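Local coordinates for protein Adp-heptose LPS heptosyltransferase II (Escherichia coli, PDB 1PSW) that transfers the second heptose from ADP-L-glycero-beta-D-manno-heptose onto the heptosyl-Kdo2-lipid A module during synthesis of the lipopolysaccharide core, at residues A[201-206]-A[233-238]; A[207-210]-A[215-218]. All coordinates share one frame; numbering follows the deposited sequence.

Contact 1: residues A[201-206]-A[233-238]; sequences HYAELA and AALNTE
Leu-235 lays its forked end along the face of helix 199-211 that bears Ala-203 and Ala-206, one turn apart, which leave a shallow dip between their small methyls. The two branches divide the work. CD2 of Leu-235 sits over the Ala-203 end, 3.5 Å from the backbone O of Ala-203 and 4.1 Å from its CB, while CD1 of Leu-235 approaches the Ala-206 CB more loosely, at 4.4 Å. With CG anti to the carbonyl carbon of its own residue (chi1 -44°), the isobutyl group swings from an initial direction alongside the helix onto its surface. Next to this bump the profile is flatter: Ala-234 and Ala-203 meet methyl to methyl, CB to CB at 3.6 Å, and the two backbones have their closest CA atoms here, 6.2 Å apart. The small side chains are consistent with the close approach of the turn joining helices 225-232 and 237-240 to helix 199-211, one of the helices flanking the parallel sheet of the second Rossmann-like domain in this GT-B glycosyltransferase. Tyr-202 and Leu-205 are turned to other neighbours, both reaching Val-266 in that sheet. No hydrogen bond crosses between the segments; the touching groups are apolar apart from the backbone O of Ala-203. Immediately after Leu-235, Asn-236 serves as N-cap of helix 237-240, its OD1 accepting a hydrogen bond from the backbone N of Gln-239.

Contact 2: residues A[207-210]-A[215-218]; sequences KQLI and QVVL
Val-216 rests one methyl, CG2, over the notch between Leu-209 and Ile-210, near the end of helix 199-211. CG2 of Val-216 lies 4.4 Å from the CB of Leu-209 and also 4.4 Å from CG1 of Ile-210, so a single branch of the valine meets two consecutive helix residues. The torsion of Val-216 explains the choice: CG1 stands anti to the backbone N (chi1 175°), leaving CG2 to face the helix. Ile-210 leaves the helix beside the strand, and its CG1 brings the side chain nearer, whereas Leu-209 already points at the strand from its CA. This is the closed, buried side, where the side chain of Phe-185 from strand 182-186 also touches Leu-209 and Val-216. The far side is more open to solvent: Lys-207 and Gln-208 are partly exposed, and Gln-208 touches Gln-333 and Leu-336 of helix 332-347. Gln-215 also turns away from the helix, yet it stays buried, and its NE2 is satisfied by the backbone O atoms of Ser-177 and Arg-180. The chain reverses within four residues, bringing the CA atoms of Ile-210 and Gln-215 to 5.5 Å. Strand 215-218 then runs parallel to its neighbour 182-186, completing with helix 199-211 a beta-alpha-beta crossover, the building unit of the Rossmann-like domains of GT-B glycosyltransferases.

How the contacts relate
Both contacts use helix 199-211, and contact 2 is nested within the chain loop that contact 1 closes; their centres are 8 Å apart. Contact 2 lies deeper, joining helix to sheet through branched side chains, while contact 1 sets a turn against the helix through alanines and one leucine and includes the partly exposed Ala-234. Both are apolar, but contact 1 also brings in a backbone carbonyl. The two surfaces merge at Ala-206, whose CB lies 4.1 Å from CG2 of Val-216. Lys-207, of segment 207-210, touches the turn on the partly exposed side: its CG is 3.6 Å from CD2 of Leu-235.

Contact 1: residues A[201-206]-A[233-238]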
ATOM      1  N   HIS A 201      -6.830 -10.489  20.017  1.00 17.82           N
ATOM      2  CA  HIS A 201      -5.887 -11.467  19.490  1.00 17.85           C
ATOM      3  C   HIS A 201      -4.543 -10.760  19.300  1.00 17.81           C
ATOM      4  O   HIS A 201      -3.494 -11.328  19.608  1.00 18.21           O
ATOM      5  CB  HIS A 201      -6.367 -12.065  18.166  1.00 18.53           C
ATOM      6  CG  HIS A 201      -7.374 -13.167  18.334  1.00 20.57           C
ATOM      7  ND1 HIS A 201      -7.620 -13.768  19.546  1.00 21.90           N
ATOM      8  CD2 HIS A 201      -8.192 -13.767  17.437  1.00 19.89           C
ATOM      9  CE1 HIS A 201      -8.555 -14.696  19.393  1.00 22.28           C
ATOM     10  NE2 HIS A 201      -8.917 -14.714  18.128  1.00 21.64           N
ATOM     11  N   TYR A 202      -4.562  -9.523  18.805  1.00 17.14           N
ATOM     12  CA  TYR A 202      -3.310  -8.786  18.637  1.00 17.79           C
ATOM     13  C   TYR A 202      -2.651  -8.587  20.004  1.00 19.24           C
ATOM     14  O   TYR A 202      -1.428  -8.651  20.120  1.00 19.57           O
ATOM     15  CB  TYR A 202      -3.545  -7.415  17.970  1.00 17.58           C
ATOM     16  CG  TYR A 202      -3.523  -7.444  16.446  1.00 16.98           C
ATOM     17  CD1 TYR A 202      -2.334  -7.716  15.748  1.00 17.65           C
ATOM     18  CD2 TYR A 202      -4.686  -7.218  15.703  1.00 16.59           C
ATOM     19  CE1 TYR A 202      -2.306  -7.761  14.343  1.00 14.20           C
ATOM     20  CE2 TYR A 202      -4.669  -7.264  14.300  1.00 13.25           C
ATOM     21  CZ  TYR A 202      -3.484  -7.535  13.632  1.00 14.54           C
ATOM     22  OH  TYR A 202      -3.467  -7.593  12.252  1.00 15.19           O
ATOM     23  N   ALA A 203      -3.458  -8.361  21.040  1.00 19.32           N
ATOM     24  CA  ALA A 203      -2.918  -8.159  22.383  1.00 20.34           C
ATOM     25  C   ALA A 203      -2.230  -9.420  22.900  1.00 20.83           C
ATOM     26  O   ALA A 203      -1.131  -9.356  23.446  1.00 20.08           O
ATOM     27  CB  ALA A 203      -4.028  -7.735  23.339  1.00 19.64           C
ATOM     28  N   GLU A 204      -2.890 -10.562  22.732  1.00 21.18           N
ATOM     29  CA  GLU A 204      -2.338 -11.839  23.166  1.00 21.99           C
ATOM     30  C   GLU A 204      -1.027 -12.111  22.423  1.00 22.06           C
ATOM     31  O   GLU A 204      -0.045 -12.570  23.011  1.00 21.63           O
ATOM     32  CB  GLU A 204      -3.348 -12.960  22.894  1.00 24.47           C
ATOM     33  CG  GLU A 204      -2.857 -14.374  23.187  1.00 29.32           C
ATOM     34  CD  GLU A 204      -2.331 -14.536  24.602  1.00 35.21           C
ATOM     35  OE1 GLU A 204      -3.033 -14.129  25.554  1.00 37.15           O
ATOM     36  OE2 GLU A 204      -1.216 -15.081  24.764  1.00 37.02           O
ATOM     37  N   LEU A 205      -1.009 -11.822  21.125  1.00 19.72           N
ATOM     38  CA  LEU A 205       0.198 -12.032  20.326  1.00 19.60           C
ATOM     39  C   LEU A 205       1.327 -11.131  20.817  1.00 18.79           C
ATOM     40  O   LEU A 205       2.492 -11.530  20.833  1.00 18.56           O
ATOM     41  CB  LEU A 205      -0.070 -11.754  18.838  1.00 19.09           C
ATOM     42  CG  LEU A 205       1.136 -11.967  17.900  1.00 18.95           C
ATOM     43  CD1 LEU A 205       1.661 -13.389  18.047  1.00 18.47           C
ATOM     44  CD2 LEU A 205       0.741 -11.702  16.456  1.00 19.89           C
ATOM     45  N   ALA A 206       0.982  -9.908  21.206  1.00 18.38           N
ATOM     46  CA  ALA A 206       1.990  -8.974  21.696  1.00 19.56           C
ATOM     47  C   ALA A 206       2.605  -9.498  23.000  1.00 19.81           C
ATOM     48  O   ALA A 206       3.822  -9.421  23.199  1.00 20.76           O
ATOM     49  CB  ALA A 206       1.369  -7.593  21.916  1.00 17.18           C
ATOM     50  N   ALA A 233      -4.372  -1.519  26.304  1.00 30.61           N
ATOM     51  CA  ALA A 233      -5.119  -1.641  27.550  1.00 32.21           C
ATOM     52  C   ALA A 233      -5.248  -3.091  28.014  1.00 32.67           C
ATOM     53  O   ALA A 233      -5.659  -3.349  29.144  1.00 34.60           O
ATOM     54  CB  ALA A 233      -6.499  -1.021  27.388  1.00 30.52           C
ATOM     55  N   ALA A 234      -4.900  -4.035  27.148  1.00 31.18           N
ATOM     56  CA  ALA A 234      -5.002  -5.445  27.497  1.00 30.13           C
ATOM     57  C   ALA A 234      -3.691  -5.995  28.039  1.00 30.27           C
ATOM     58  O   ALA A 234      -3.614  -7.155  28.445  1.00 30.89           O
ATOM     59  CB  ALA A 234      -5.438  -6.249  26.281  1.00 30.58           C
ATOM     60  N   LEU A 235      -2.657  -5.162  28.045  1.00 30.49           N
ATOM     61  CA  LEU A 235      -1.349  -5.588  28.530  1.00 31.60           C
ATOM     62  C   LEU A 235      -1.087  -4.992  29.904  1.00 32.43           C
ATOM     63  O   LEU A 235      -1.666  -3.967  30.254  1.00 32.69           O
ATOM     64  CB  LEU A 235      -0.251  -5.130  27.564  1.00 32.32           C
ATOM     65  CG  LEU A 235      -0.494  -5.317  26.063  1.00 32.52           C
ATOM     66  CD1 LEU A 235       0.761  -4.915  25.311  1.00 32.83           C
ATOM     67  CD2 LEU A 235      -0.875  -6.747  25.748  1.00 30.93           C
ATOM     68  N   ASN A 236      -0.231  -5.640  30.688  1.00 32.45           N
ATOM     69  CA  ASN A 236       0.101  -5.121  32.011  1.00 33.82           C
ATOM     70  C   ASN A 236       1.136  -4.006  31.855  1.00 34.59           C
ATOM     71  O   ASN A 236       1.562  -3.702  30.742  1.00 32.50           O
ATOM     72  CB  ASN A 236       0.649  -6.231  32.921  1.00 34.10           C
ATOM     73  CG  ASN A 236       1.910  -6.875  32.374  1.00 34.57           C
ATOM     74  OD1 ASN A 236       2.838  -6.189  31.949  1.00 36.65           O
ATOM     75  ND2 ASN A 236       1.953  -8.201  32.397  1.00 35.76           N
ATOM     76  N   THR A 237       1.534  -3.402  32.970  1.00 36.00           N
ATOM     77  CA  THR A 237       2.507  -2.309  32.956  1.00 37.32           C
ATOM     78  C   THR A 237       3.841  -2.693  32.327  1.00 37.34           C
ATOM     79  O   THR A 237       4.372  -1.969  31.484  1.00 38.03           O
ATOM     80  CB  THR A 237       2.774  -1.789  34.386  1.00 38.78           C
ATOM     81  OG1 THR A 237       1.560  -1.270  34.939  1.00 40.86           O
ATOM     82  CG2 THR A 237       3.830  -0.684  34.374  1.00 38.92           C
ATOM     83  N   GLU A 238       4.379  -3.834  32.736  1.00 36.47           N
ATOM     84  CA  GLU A 238       5.655  -4.299  32.209  1.00 37.45           C
ATOM     85  C   GLU A 238       5.607  -4.492  30.692  1.00 35.33           C
ATOM     86  O   GLU A 238       6.544  -4.127  29.985  1.00 34.68           O
ATOM     87  CB  GLU A 238       6.058  -5.613  32.891  1.00 39.81           C
ATOM     88  CG  GLU A 238       6.253  -5.521  34.408  1.00 44.55           C
ATOM     89  CD  GLU A 238       4.973  -5.173  35.156  1.00 47.43           C
ATOM     90  OE1 GLU A 238       3.963  -5.892  34.987  1.00 47.67           O
ATOM     91  OE2 GLU A 238       4.977  -4.186  35.925  1.00 49.63           O
TER

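Contact 2: residues A[207-210]-A[215-218]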
ATOM      1  N   LYS A 207       1.768 -10.034  23.886  1.00 21.23           N
ATOM      2  CA  LYS A 207       2.261 -10.568  25.156  1.00 22.16           C
ATOM      3  C   LYS A 207       3.261 -11.684  24.892  1.00 22.94           C
ATOM      4  O   LYS A 207       4.307 -11.770  25.538  1.00 21.74           O
ATOM      5  CB  LYS A 207       1.111 -11.131  25.997  1.00 24.07           C
ATOM      6  CG  LYS A 207       0.094 -10.105  26.414  1.00 26.73           C
ATOM      7  CD  LYS A 207      -1.025 -10.743  27.217  1.00 29.26           C
ATOM      8  CE  LYS A 207      -2.068  -9.707  27.575  1.00 31.92           C
ATOM      9  NZ  LYS A 207      -3.269 -10.296  28.222  1.00 33.10           N
ATOM     10  N   GLN A 208       2.924 -12.547  23.942  1.00 22.86           N
ATOM     11  CA  GLN A 208       3.783 -13.668  23.583  1.00 24.36           C
ATOM     12  C   GLN A 208       5.114 -13.197  22.994  1.00 23.16           C
ATOM     13  O   GLN A 208       6.168 -13.760  23.296  1.00 22.65           O
ATOM     14  CB  GLN A 208       3.076 -14.557  22.561  1.00 26.79           C
ATOM     15  CG  GLN A 208       1.784 -15.181  23.037  1.00 33.84           C
ATOM     16  CD  GLN A 208       2.005 -16.347  23.972  1.00 38.55           C
ATOM     17  OE1 GLN A 208       2.313 -16.169  25.154  1.00 40.38           O
ATOM     18  NE2 GLN A 208       1.877 -17.557  23.440  1.00 41.90           N
ATOM     19  N   LEU A 209       5.054 -12.179  22.138  1.00 20.50           N
ATOM     20  CA  LEU A 209       6.256 -11.647  21.495  1.00 20.74           C
ATOM     21  C   LEU A 209       7.162 -10.912  22.479  1.00 21.38           C
ATOM     22  O   LEU A 209       8.386 -11.053  22.441  1.00 19.61           O
ATOM     23  CB  LEU A 209       5.875 -10.720  20.332  1.00 20.86           C
ATOM     24  CG  LEU A 209       5.330 -11.422  19.082  1.00 21.51           C
ATOM     25  CD1 LEU A 209       4.796 -10.403  18.072  1.00 19.23           C
ATOM     26  CD2 LEU A 209       6.435 -12.259  18.466  1.00 22.08           C
ATOM     27  N   ILE A 210       6.560 -10.122  23.357  1.00 21.85           N
ATOM     28  CA  ILE A 210       7.321  -9.388  24.355  1.00 23.75           C
ATOM     29  C   ILE A 210       8.008 -10.393  25.272  1.00 27.04           C
ATOM     30  O   ILE A 210       9.125 -10.172  25.747  1.00 26.98           O
ATOM     31  CB  ILE A 210       6.393  -8.474  25.167  1.00 23.71           C
ATOM     32  CG1 ILE A 210       5.888  -7.350  24.255  1.00 21.01           C
ATOM     33  CG2 ILE A 210       7.118  -7.929  26.391  1.00 24.19           C
ATOM     34  CD1 ILE A 210       4.790  -6.511  24.849  1.00 22.02           C
ATOM     35  N   GLN A 215       9.819  -6.227  20.981  1.00 20.66           N
ATOM     36  CA  GLN A 215       9.006  -5.089  21.387  1.00 21.40           C
ATOM     37  C   GLN A 215       8.020  -4.951  20.229  1.00 20.56           C
ATOM     38  O   GLN A 215       8.317  -5.364  19.107  1.00 19.49           O
ATOM     39  CB  GLN A 215       9.835  -3.813  21.568  1.00 23.68           C
ATOM     40  CG  GLN A 215      10.478  -3.246  20.313  1.00 23.20           C
ATOM     41  CD  GLN A 215      11.121  -1.896  20.576  1.00 25.37           C
ATOM     42  OE1 GLN A 215      10.434  -0.931  20.916  1.00 27.45           O
ATOM     43  NE2 GLN A 215      12.441  -1.821  20.432  1.00 22.53           N
ATOM     44  N   VAL A 216       6.850  -4.385  20.496  1.00 19.83           N
ATOM     45  CA  VAL A 216       5.823  -4.252  19.471  1.00 18.88           C
ATOM     46  C   VAL A 216       5.514  -2.793  19.155  1.00 19.49           C
ATOM     47  O   VAL A 216       5.569  -1.923  20.028  1.00 19.20           O
ATOM     48  CB  VAL A 216       4.526  -4.988  19.929  1.00 18.90           C
ATOM     49  CG1 VAL A 216       3.391  -4.771  18.935  1.00 18.43           C
ATOM     50  CG2 VAL A 216       4.824  -6.475  20.082  1.00 19.72           C
ATOM     51  N   VAL A 217       5.218  -2.533  17.886  1.00 17.29           N
ATOM     52  CA  VAL A 217       4.873  -1.199  17.430  1.00 17.58           C
ATOM     53  C   VAL A 217       3.613  -1.332  16.590  1.00 16.55           C
ATOM     54  O   VAL A 217       3.543  -2.171  15.694  1.00 16.56           O
ATOM     55  CB  VAL A 217       6.001  -0.585  16.562  1.00 18.96           C
ATOM     56  CG1 VAL A 217       5.621   0.828  16.131  1.00 18.52           C
ATOM     57  CG2 VAL A 217       7.313  -0.576  17.333  1.00 22.45           C
ATOM     58  N   LEU A 218       2.622  -0.494  16.882  1.00 16.47           N
ATOM     59  CA  LEU A 218       1.340  -0.518  16.175  1.00 17.40           C
ATOM     60  C   LEU A 218       1.303   0.622  15.170  1.00 17.48           C
ATOM     61  O   LEU A 218       1.521   1.775  15.539  1.00 18.93           O
ATOM     62  CB  LEU A 218       0.190  -0.348  17.179  1.00 17.37           C
ATOM     63  CG  LEU A 218       0.308  -1.194  18.455  1.00 19.87           C
ATOM     64  CD1 LEU A 218      -0.765  -0.810  19.472  1.00 19.73           C
ATOM     65  CD2 LEU A 218       0.196  -2.677  18.089  1.00 17.53           C
TER